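Long-range contacts in peptidoglycan glycosyltransferase (Atopobium parvulum, PDB 4OVD), which belongs to the penicillin-binding protein family and combines a dimerisation-type domain with a penicillin-binding domain in one chain: residues L221-E226 with G258-A263; M251-R256 with V435-M440; V161-F166 with S175-Y180. All coordinates share one frame; numbering follows the deposited sequence.

Contact 1: L221-E226 with G258-A263; sequences LSIDIE and GEIYAA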
loop_
_atom_site.group_PDB
_atom_site.type_symbol
_atom_site.label_atom_id
_atom_site.label_comp_id
_atom_site.label_asym_id
_atom_site.label_seq_id
_atom_site.Cartn_x
_atom_site.Cartn_y
_atom_site.Cartn_z
ATOM N N LEU A 221 -13.529 1.363 -12.995
ATOM C CA LEU A 221 -12.550 1.114 -11.954
ATOM C C LEU A 221 -12.652 -0.246 -11.320
ATOM O O LEU A 221 -13.707 -0.895 -11.310
ATOM C CB LEU A 221 -12.743 2.112 -10.828
ATOM C CG LEU A 221 -12.766 3.594 -11.236
ATOM C CD1 LEU A 221 -12.844 4.415 -9.952
ATOM C CD2 LEU A 221 -11.562 4.033 -12.047
ATOM N N SER A 222 -11.552 -0.644 -10.724
ATOM C CA SER A 222 -11.464 -1.899 -9.994
ATOM C C SER A 222 -12.153 -1.840 -8.650
ATOM O O SER A 222 -12.355 -2.853 -8.023
ATOM C CB SER A 222 -9.989 -2.240 -9.782
ATOM O OG SER A 222 -9.294 -1.130 -9.297
ATOM N N ILE A 223 -12.501 -0.649 -8.196
ATOM C CA ILE A 223 -13.118 -0.479 -6.887
ATOM C C ILE A 223 -14.447 -1.151 -6.687
ATOM O O ILE A 223 -15.258 -1.103 -7.584
ATOM C CB ILE A 223 -13.375 1.021 -6.656
ATOM C CG1 ILE A 223 -12.055 1.736 -6.498
ATOM C CG2 ILE A 223 -14.215 1.266 -5.407
ATOM C CD1 ILE A 223 -11.288 1.344 -5.264
ATOM N N ASP A 224 -14.680 -1.759 -5.521
ATOM C CA ASP A 224 -15.992 -2.362 -5.210
ATOM C C ASP A 224 -16.536 -1.382 -4.204
ATOM O O ASP A 224 -16.050 -1.237 -3.092
ATOM C CB ASP A 224 -15.908 -3.760 -4.630
ATOM C CG ASP A 224 -17.308 -4.346 -4.324
ATOM O OD1 ASP A 224 -18.055 -3.657 -3.590
ATOM O OD2 ASP A 224 -17.642 -5.490 -4.769
ATOM N N ILE A 225 -17.540 -0.655 -4.619
ATOM C CA ILE A 225 -18.025 0.452 -3.798
ATOM C C ILE A 225 -18.519 0.059 -2.443
ATOM O O ILE A 225 -18.340 0.806 -1.495
ATOM C CB ILE A 225 -19.072 1.288 -4.556
ATOM C CG1 ILE A 225 -19.246 2.676 -3.910
ATOM C CG2 ILE A 225 -20.349 0.487 -4.749
ATOM C CD1 ILE A 225 -18.012 3.524 -4.008
ATOM N N GLU A 226 -19.140 -1.102 -2.333
ATOM C CA GLU A 226 -19.592 -1.551 -1.006
ATOM C C GLU A 226 -18.386 -1.890 -0.091
ATOM O O GLU A 226 -18.395 -1.651 1.113
ATOM C CB GLU A 226 -20.535 -2.757 -1.137
ATOM C CG GLU A 226 -21.606 -2.750 -0.070
ATOM C CD GLU A 226 -22.545 -1.549 -0.180
ATOM O OE1 GLU A 226 -22.819 -1.057 -1.308
ATOM O OE2 GLU A 226 -23.037 -1.095 0.876
ATOM N N GLY A 258 -3.132 -6.603 -9.813
ATOM C CA GLY A 258 -2.812 -5.284 -9.321
ATOM C C GLY A 258 -4.019 -4.394 -9.086
ATOM O O GLY A 258 -3.870 -3.313 -8.536
ATOM N N GLU A 259 -5.221 -4.850 -9.420
ATOM C CA GLU A 259 -6.449 -4.031 -9.254
ATOM C C GLU A 259 -6.738 -3.764 -7.800
ATOM O O GLU A 259 -6.577 -4.670 -6.991
ATOM C CB GLU A 259 -7.660 -4.742 -9.868
ATOM C CG GLU A 259 -7.571 -4.829 -11.384
ATOM C CD GLU A 259 -8.695 -5.675 -12.042
ATOM O OE1 GLU A 259 -9.528 -6.283 -11.303
ATOM O OE2 GLU A 259 -8.740 -5.725 -13.313
ATOM N N ILE A 260 -7.125 -2.519 -7.474
ATOM C CA ILE A 260 -7.441 -2.100 -6.098
ATOM C C ILE A 260 -8.931 -2.144 -5.830
ATOM O O ILE A 260 -9.761 -1.432 -6.487
ATOM C CB ILE A 260 -6.873 -0.729 -5.830
ATOM C CG1 ILE A 260 -5.331 -0.787 -5.917
ATOM C CG2 ILE A 260 -7.273 -0.227 -4.425
ATOM C CD1 ILE A 260 -4.688 0.584 -6.139
ATOM N N TYR A 261 -9.308 -3.002 -4.892
ATOM C CA TYR A 261 -10.688 -3.154 -4.589
ATOM C C TYR A 261 -11.211 -2.070 -3.705
ATOM O O TYR A 261 -12.388 -1.727 -3.793
ATOM C CB TYR A 261 -10.961 -4.460 -3.894
ATOM C CG TYR A 261 -10.529 -5.681 -4.617
ATOM C CD1 TYR A 261 -11.151 -6.069 -5.806
ATOM C CD2 TYR A 261 -9.612 -6.529 -4.040
ATOM C CE1 TYR A 261 -10.771 -7.222 -6.459
ATOM C CE2 TYR A 261 -9.236 -7.708 -4.664
ATOM C CZ TYR A 261 -9.834 -8.066 -5.850
ATOM O OH TYR A 261 -9.431 -9.228 -6.417
ATOM N N ALA A 262 -10.363 -1.585 -2.823
ATOM C CA ALA A 262 -10.707 -0.501 -1.885
ATOM C C ALA A 262 -9.464 0.149 -1.326
ATOM O O ALA A 262 -8.435 -0.478 -1.223
ATOM C CB ALA A 262 -11.538 -1.028 -0.750
ATOM N N ALA A 263 -9.551 1.427 -0.989
ATOM C CA ALA A 263 -8.424 2.120 -0.421
ATOM C C ALA A 263 -8.856 3.411 0.212
ATOM O O ALA A 263 -9.692 4.165 -0.347
ATOM C CB ALA A 263 -7.375 2.378 -1.510
#

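Contact 2: M251-R256 with V435-M440; sequences MAMNPR and VTPHFM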
loop_
_atom_site.group_PDB
_atom_site.type_symbol
_atom_site.label_atom_id
_atom_site.label_comp_id
_atom_site.label_asym_id
_atom_site.label_seq_id
_atom_site.Cartn_x
_atom_site.Cartn_y
_atom_site.Cartn_z
HETATM N N MSE A 251 -6.139 -0.706 2.510
HETATM C CA MSE A 251 -6.267 -1.033 1.090
HETATM C C MSE A 251 -6.477 -2.511 0.895
HETATM O O MSE A 251 -5.908 -3.314 1.633
HETATM C CB MSE A 251 -4.979 -0.614 0.333
HETATM C CG MSE A 251 -4.845 -1.352 -1.025
HETATM SE SE MSE A 251 -3.490 -0.612 -2.273
HETATM C CE MSE A 251 -3.915 1.297 -2.376
ATOM N N ALA A 252 -7.313 -2.885 -0.059
ATOM C CA ALA A 252 -7.516 -4.276 -0.389
ATOM C C ALA A 252 -7.220 -4.316 -1.884
ATOM O O ALA A 252 -7.767 -3.504 -2.593
ATOM C CB ALA A 252 -8.928 -4.691 -0.120
HETATM N N MSE A 253 -6.443 -5.293 -2.345
HETATM C CA MSE A 253 -6.020 -5.366 -3.719
HETATM C C MSE A 253 -5.851 -6.782 -4.133
HETATM O O MSE A 253 -5.782 -7.656 -3.331
HETATM C CB MSE A 253 -4.655 -4.645 -3.905
HETATM C CG MSE A 253 -3.283 -5.432 -3.781
HETATM SE SE MSE A 253 -1.977 -4.075 -4.360
HETATM C CE MSE A 253 -1.959 -4.575 -6.239
ATOM N N ASN A 254 -5.808 -6.986 -5.435
ATOM C CA ASN A 254 -5.615 -8.257 -6.013
ATOM C C ASN A 254 -4.117 -8.286 -6.308
ATOM O O ASN A 254 -3.622 -7.495 -7.113
ATOM C CB ASN A 254 -6.446 -8.357 -7.291
ATOM C CG ASN A 254 -6.317 -9.676 -7.953
ATOM O OD1 ASN A 254 -5.247 -10.182 -8.121
ATOM N ND2 ASN A 254 -7.416 -10.245 -8.323
ATOM N N PRO A 255 -3.386 -9.207 -5.660
ATOM C CA PRO A 255 -1.968 -9.309 -5.842
ATOM C C PRO A 255 -1.553 -9.881 -7.202
ATOM O O PRO A 255 -0.392 -9.771 -7.563
ATOM C CB PRO A 255 -1.526 -10.233 -4.700
ATOM C CG PRO A 255 -2.715 -11.027 -4.391
ATOM C CD PRO A 255 -3.888 -10.145 -4.647
ATOM N N ARG A 256 -2.461 -10.450 -7.964
ATOM C CA ARG A 256 -2.084 -10.965 -9.275
ATOM C C ARG A 256 -2.353 -9.978 -10.413
ATOM O O ARG A 256 -1.608 -9.920 -11.340
ATOM C CB ARG A 256 -2.828 -12.231 -9.609
ATOM C CG ARG A 256 -2.457 -12.769 -10.987
ATOM C CD ARG A 256 -3.226 -14.040 -11.305
ATOM N NE ARG A 256 -4.670 -13.780 -11.436
ATOM C CZ ARG A 256 -5.299 -13.343 -12.540
ATOM N NH1 ARG A 256 -4.643 -13.060 -13.679
ATOM N NH2 ARG A 256 -6.614 -13.160 -12.495
ATOM N N VAL A 435 3.333 -6.541 -9.392
ATOM C CA VAL A 435 2.386 -5.909 -10.279
ATOM C C VAL A 435 2.277 -4.453 -9.963
ATOM O O VAL A 435 2.831 -4.020 -9.007
ATOM C CB VAL A 435 0.994 -6.570 -10.161
ATOM C CG1 VAL A 435 1.076 -8.073 -10.451
ATOM C CG2 VAL A 435 0.395 -6.336 -8.800
ATOM N N THR A 436 1.544 -3.713 -10.774
ATOM C CA THR A 436 1.393 -2.298 -10.600
ATOM C C THR A 436 0.044 -2.098 -9.952
ATOM O O THR A 436 -0.926 -2.457 -10.566
ATOM C CB THR A 436 1.329 -1.578 -11.931
ATOM O OG1 THR A 436 2.571 -1.721 -12.627
ATOM C CG2 THR A 436 1.056 -0.109 -11.678
ATOM N N PRO A 437 -0.020 -1.553 -8.720
ATOM C CA PRO A 437 -1.361 -1.332 -8.122
ATOM C C PRO A 437 -2.087 -0.241 -8.947
ATOM O O PRO A 437 -1.460 0.674 -9.420
ATOM C CB PRO A 437 -1.081 -0.924 -6.654
ATOM C CG PRO A 437 0.369 -1.192 -6.438
ATOM C CD PRO A 437 1.056 -1.142 -7.804
ATOM N N HIS A 438 -3.381 -0.338 -9.126
ATOM C CA HIS A 438 -4.058 0.603 -9.970
ATOM C C HIS A 438 -5.537 0.528 -9.851
ATOM O O HIS A 438 -6.054 -0.430 -9.409
ATOM C CB HIS A 438 -3.657 0.401 -11.411
ATOM C CG HIS A 438 -4.067 -0.921 -11.962
ATOM N ND1 HIS A 438 -3.250 -2.019 -11.935
ATOM C CD2 HIS A 438 -5.207 -1.317 -12.552
ATOM C CE1 HIS A 438 -3.871 -3.037 -12.478
ATOM N NE2 HIS A 438 -5.059 -2.635 -12.865
ATOM N N PHE A 439 -6.199 1.582 -10.269
ATOM C CA PHE A 439 -7.617 1.724 -10.116
ATOM C C PHE A 439 -8.392 1.535 -11.403
ATOM O O PHE A 439 -9.474 1.060 -11.375
ATOM C CB PHE A 439 -7.950 3.097 -9.579
ATOM C CG PHE A 439 -7.455 3.348 -8.203
ATOM C CD1 PHE A 439 -8.110 2.843 -7.137
ATOM C CD2 PHE A 439 -6.334 4.103 -7.989
ATOM C CE1 PHE A 439 -7.669 3.068 -5.874
ATOM C CE2 PHE A 439 -5.885 4.349 -6.725
ATOM C CZ PHE A 439 -6.557 3.826 -5.664
HETATM N N MSE A 440 -7.840 1.963 -12.518
HETATM C CA MSE A 440 -8.548 1.918 -13.767
HETATM C C MSE A 440 -8.374 0.630 -14.473
HETATM O O MSE A 440 -7.270 0.237 -14.790
HETATM C CB MSE A 440 -8.110 2.981 -14.742
HETATM C CG MSE A 440 -8.899 2.869 -16.027
HETATM SE SE MSE A 440 -8.502 4.429 -17.133
#

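Contact 3: V161-F166 with S175-Y180; sequences VQILGF and SGLEYY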
loop_
_atom_site.group_PDB
_atom_site.type_symbol
_atom_site.label_atom_id
_atom_site.label_comp_id
_atom_site.label_asym_id
_atom_site.label_seq_id
_atom_site.Cartn_x
_atom_site.Cartn_y
_atom_site.Cartn_z
ATOM N N VAL A 161 -15.032 9.111 -2.360
ATOM C CA VAL A 161 -14.778 10.389 -3.015
ATOM C C VAL A 161 -13.282 10.768 -2.947
ATOM O O VAL A 161 -12.769 11.538 -3.779
ATOM C CB VAL A 161 -15.668 11.506 -2.465
ATOM C CG1 VAL A 161 -15.149 12.005 -1.126
ATOM C CG2 VAL A 161 -15.694 12.658 -3.444
ATOM N N GLN A 162 -12.583 10.255 -1.943
ATOM C CA GLN A 162 -11.168 10.462 -1.832
ATOM C C GLN A 162 -10.453 9.888 -3.066
ATOM O O GLN A 162 -9.492 10.476 -3.589
ATOM C CB GLN A 162 -10.657 9.825 -0.558
ATOM C CG GLN A 162 -9.264 10.268 -0.119
ATOM C CD GLN A 162 -8.943 9.652 1.234
ATOM O OE1 GLN A 162 -8.954 8.461 1.347
ATOM N NE2 GLN A 162 -8.723 10.441 2.244
ATOM N N ILE A 163 -10.917 8.748 -3.548
ATOM C CA ILE A 163 -10.330 8.100 -4.731
ATOM C C ILE A 163 -10.880 8.814 -5.938
ATOM O O ILE A 163 -10.161 9.155 -6.853
ATOM C CB ILE A 163 -10.737 6.605 -4.812
ATOM C CG1 ILE A 163 -10.290 5.811 -3.581
ATOM C CG2 ILE A 163 -10.206 5.907 -6.044
ATOM C CD1 ILE A 163 -8.839 5.950 -3.213
ATOM N N LEU A 164 -12.177 9.046 -5.960
ATOM C CA LEU A 164 -12.777 9.707 -7.114
ATOM C C LEU A 164 -12.235 11.107 -7.387
ATOM O O LEU A 164 -11.984 11.464 -8.528
ATOM C CB LEU A 164 -14.300 9.801 -6.962
ATOM C CG LEU A 164 -14.986 8.451 -6.884
ATOM C CD1 LEU A 164 -16.444 8.578 -6.380
ATOM C CD2 LEU A 164 -14.920 7.831 -8.258
ATOM N N GLY A 165 -12.078 11.897 -6.342
ATOM C CA GLY A 165 -11.628 13.287 -6.473
ATOM C C GLY A 165 -12.824 14.165 -6.717
ATOM O O GLY A 165 -13.940 13.679 -6.832
ATOM N N PHE A 166 -12.631 15.468 -6.805
ATOM C CA PHE A 166 -13.771 16.355 -7.086
ATOM C C PHE A 166 -13.469 17.101 -8.315
ATOM O O PHE A 166 -12.311 17.136 -8.784
ATOM C CB PHE A 166 -14.154 17.249 -5.897
ATOM C CG PHE A 166 -13.234 18.413 -5.672
ATOM C CD1 PHE A 166 -12.020 18.247 -5.063
ATOM C CD2 PHE A 166 -13.631 19.700 -6.038
ATOM C CE1 PHE A 166 -11.172 19.343 -4.880
ATOM C CE2 PHE A 166 -12.807 20.791 -5.839
ATOM C CZ PHE A 166 -11.578 20.605 -5.260
ATOM N N SER A 175 -8.846 16.702 -8.033
ATOM C CA SER A 175 -8.072 15.798 -7.171
ATOM C C SER A 175 -8.441 14.372 -7.558
ATOM O O SER A 175 -9.310 14.178 -8.375
ATOM C CB SER A 175 -8.384 15.985 -5.688
ATOM O OG SER A 175 -9.730 15.597 -5.420
ATOM N N GLY A 176 -7.737 13.395 -7.027
ATOM C CA GLY A 176 -8.076 12.010 -7.299
ATOM C C GLY A 176 -8.037 11.619 -8.755
ATOM O O GLY A 176 -7.222 12.114 -9.541
ATOM N N LEU A 177 -8.905 10.705 -9.110
ATOM C CA LEU A 177 -8.993 10.157 -10.491
ATOM C C LEU A 177 -9.603 11.168 -11.491
ATOM O O LEU A 177 -9.195 11.219 -12.680
ATOM C CB LEU A 177 -9.742 8.833 -10.496
ATOM C CG LEU A 177 -9.078 7.655 -9.789
ATOM C CD1 LEU A 177 -9.954 6.442 -9.945
ATOM C CD2 LEU A 177 -7.740 7.371 -10.414
ATOM N N GLU A 178 -10.457 12.042 -10.980
ATOM C CA GLU A 178 -11.018 13.118 -11.807
ATOM C C GLU A 178 -9.890 13.938 -12.399
ATOM O O GLU A 178 -9.950 14.339 -13.560
ATOM C CB GLU A 178 -11.954 13.965 -10.975
ATOM C CG GLU A 178 -13.234 13.272 -10.600
ATOM C CD GLU A 178 -14.323 13.216 -11.696
ATOM O OE1 GLU A 178 -14.036 13.385 -12.891
ATOM O OE2 GLU A 178 -15.511 13.014 -11.333
ATOM N N TYR A 179 -8.852 14.178 -11.586
ATOM C CA TYR A 179 -7.680 14.902 -12.015
ATOM C C TYR A 179 -6.745 14.016 -12.826
ATOM O O TYR A 179 -6.286 14.371 -13.913
ATOM C CB TYR A 179 -6.872 15.517 -10.828
ATOM C CG TYR A 179 -5.567 16.170 -11.286
ATOM C CD1 TYR A 179 -5.563 17.412 -11.925
ATOM C CD2 TYR A 179 -4.387 15.528 -11.148
ATOM C CE1 TYR A 179 -4.378 17.994 -12.401
ATOM C CE2 TYR A 179 -3.205 16.079 -11.605
ATOM C CZ TYR A 179 -3.210 17.314 -12.229
ATOM O OH TYR A 179 -2.004 17.851 -12.628
ATOM N N TYR A 180 -6.450 12.856 -12.300
ATOM C CA TYR A 180 -5.462 11.966 -12.953
ATOM C C TYR A 180 -5.867 11.639 -14.401
ATOM O O TYR A 180 -5.031 11.690 -15.309
ATOM C CB TYR A 180 -5.240 10.678 -12.150
ATOM C CG TYR A 180 -4.037 9.935 -12.572
ATOM C CD1 TYR A 180 -2.830 10.287 -12.060
ATOM C CD2 TYR A 180 -4.088 8.939 -13.518
ATOM C CE1 TYR A 180 -1.679 9.690 -12.432
ATOM C CE2 TYR A 180 -2.922 8.327 -13.934
ATOM C CZ TYR A 180 -1.730 8.710 -13.354
ATOM O OH TYR A 180 -0.534 8.199 -13.646
HETATM O O HOH W 1 -9.085 13.075 -3.887
#

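Contact 1: L221-E226 with G258-A263
A backbone hydrogen bond joins Asp224 and Tyr261. Asp224 N lies 2.9 Å from Tyr261 O, and the bond is nearly straight at 170°. Ile223 packs against the same carbonyl, with its CA 3.4 Å from Tyr261 O in a CA-H...O contact. The Ile223 side chain bends back, and its CD1 comes to 3.4 Å from Ile260 O. This is the tight part, and it is buried. Ser222 belongs to it too: its CB touches Glu259 CB at 3.4 Å. Ser222 OG lies 2.9 Å from Ile260 O, and Phe439 O is also within reach of its one proton. Asp224 is held as well. It caps helix 225-242, with OD1 weakly bonded to Glu226 N, and the same OD1 forms a salt bridge with Arg556.

The looser side is at Glu259, which is partly exposed. Beyond CG its extended chain (chi2 174°) runs on past Ser222, and the carboxylate makes no contact with 221-226.

Tyr261 and Ala262 both face Ala252, a classic beta bulge at the corner of strand 260-266. Beside this corner, Tyr261 and Ala262 touch Leu227 of helix 225-242. Ser222 and Glu259 touch Val441 of strand 440-443, and Ile260 and Ala263 pack on Met251 of strand 248-253.

Contact 2: M251-R256 with V435-M440
Met253, a selenomethionine, reaches Val435 and Pro437 through an unusual set of torsions. Its chi1 of 92° is away from the usual staggered values. The chain is then extended at chi2 and bends at chi3 (-92°), which swings the terminal methyl across to the other segment. CE lies 3.8 Å from Pro437 CB and 3.9 Å from Val435 CG2. SE follows at 4.0 Å from Pro437 CB, and the side chains of Met253 and Pro437 cross obliquely. Val435 has CG1 beside its backbone N, with CG2 between that N and the carbonyl carbon. Both methyls thereby face the chain at 255-256. CG1 lies 3.4 Å from Arg256 O, and both methyls approach Pro255 O. That carbonyl is buried by the contact and has no polar partner in the model. No hydrogen bond joins the segments. Met253 meets Val435 and Pro437 by apolar packing, and the Val435 methyls lie against two carbonyl oxygens.

Met253 ends strand 248-253 of the antiparallel sheet in the penicillin-binding domain. Helix 418-429 lies against the same strand: Met253 touches Ile422 and Thr426, and Pro255 touches Ala429. Past the strand the chain makes an Asx turn. Asn254 OD1 accepts from Arg256 N at 2.8 Å, in the carbonyl plane, and also from Thr257 N. Two bonds thus hold the amide oxygen, while ND2 binds Tyr261 OH. In the facing segment His438 ND1 donates to Thr436 O at 2.7 Å, with an angle of 162°. The acceptor lies close to the imidazole plane. This bond ties the backbone on one side of Pro437 to the ring that follows it, and that ring stacks on Trp450.

Contact 3: V161-F166 with S175-Y180
Two short helices, 161-164 and 176-180, are joined by a loop in the dimerisation-type domain family region, and the end of the first meets the start of the second. Ile163 and Leu164 offer their carbonyls to the first turn of the second helix. Leu177 N donates to Ile163 O at 3.0 Å, and Glu178 N donates to Leu164 O at 2.9 Å.

Gly165, just past helix 161-164, has positive phi (87°). Its CA lies 3.1 Å from Ser175 O, in a CA-H...O contact that is fairly straight at 159°. Gly176 CA lies 3.9 Å from Gly165 CA. The backbones can come this close because neither residue carries a side chain.

Ser175 uses its hydroxyl twice. OG accepts from Phe166 N at 3.2 Å and donates to a water that in turn donates to Gln162 O. Its position between the backbone N and the carbonyl carbon (chi1 66°) sets OG facing Phe166. The Phe166 ring approaches the same oxygen obliquely through CD1.

On the apolar side Ile163 and Leu177 lie side by side and point the same way, with CG2 of Ile163 3.9 Å from CD1 of Leu177. Glu178 packs its CB and CG on Leu164 O, while its carboxylate forms salt bridges with Arg152 and Arg59.

Carbonyls at one helix end thus satisfy N-H groups at the start of the next. The carbonyl end of one short helix facing the N-H end of the other may add a small favourable electrostatic term.

In the fold
Contacts 1 and 2 are close neighbours, with centres about 8 Å apart. Strands 248-253 and 260-266 are adjacent in one sheet, where Tyr261 N lies 2.8 Å from Ala252 O, a probable hydrogen bond. A second probable bond runs from Ser222 N to Phe439 O, also 2.8 Å. The segments of these two contacts alternate along the chain. Contact 3 closes before either opens. Its centre is about 14 Å from that of contact 1 and about 17 Å from that of contact 2. It still touches both: Leu221 CD1 meets Leu177 CD1 at 3.5 Å, and Phe439 CE1 meets Ile163 CG2 at 3.8 Å. Phe439 also packs on Leu177, so it touches two residues of the dimerisation-type region.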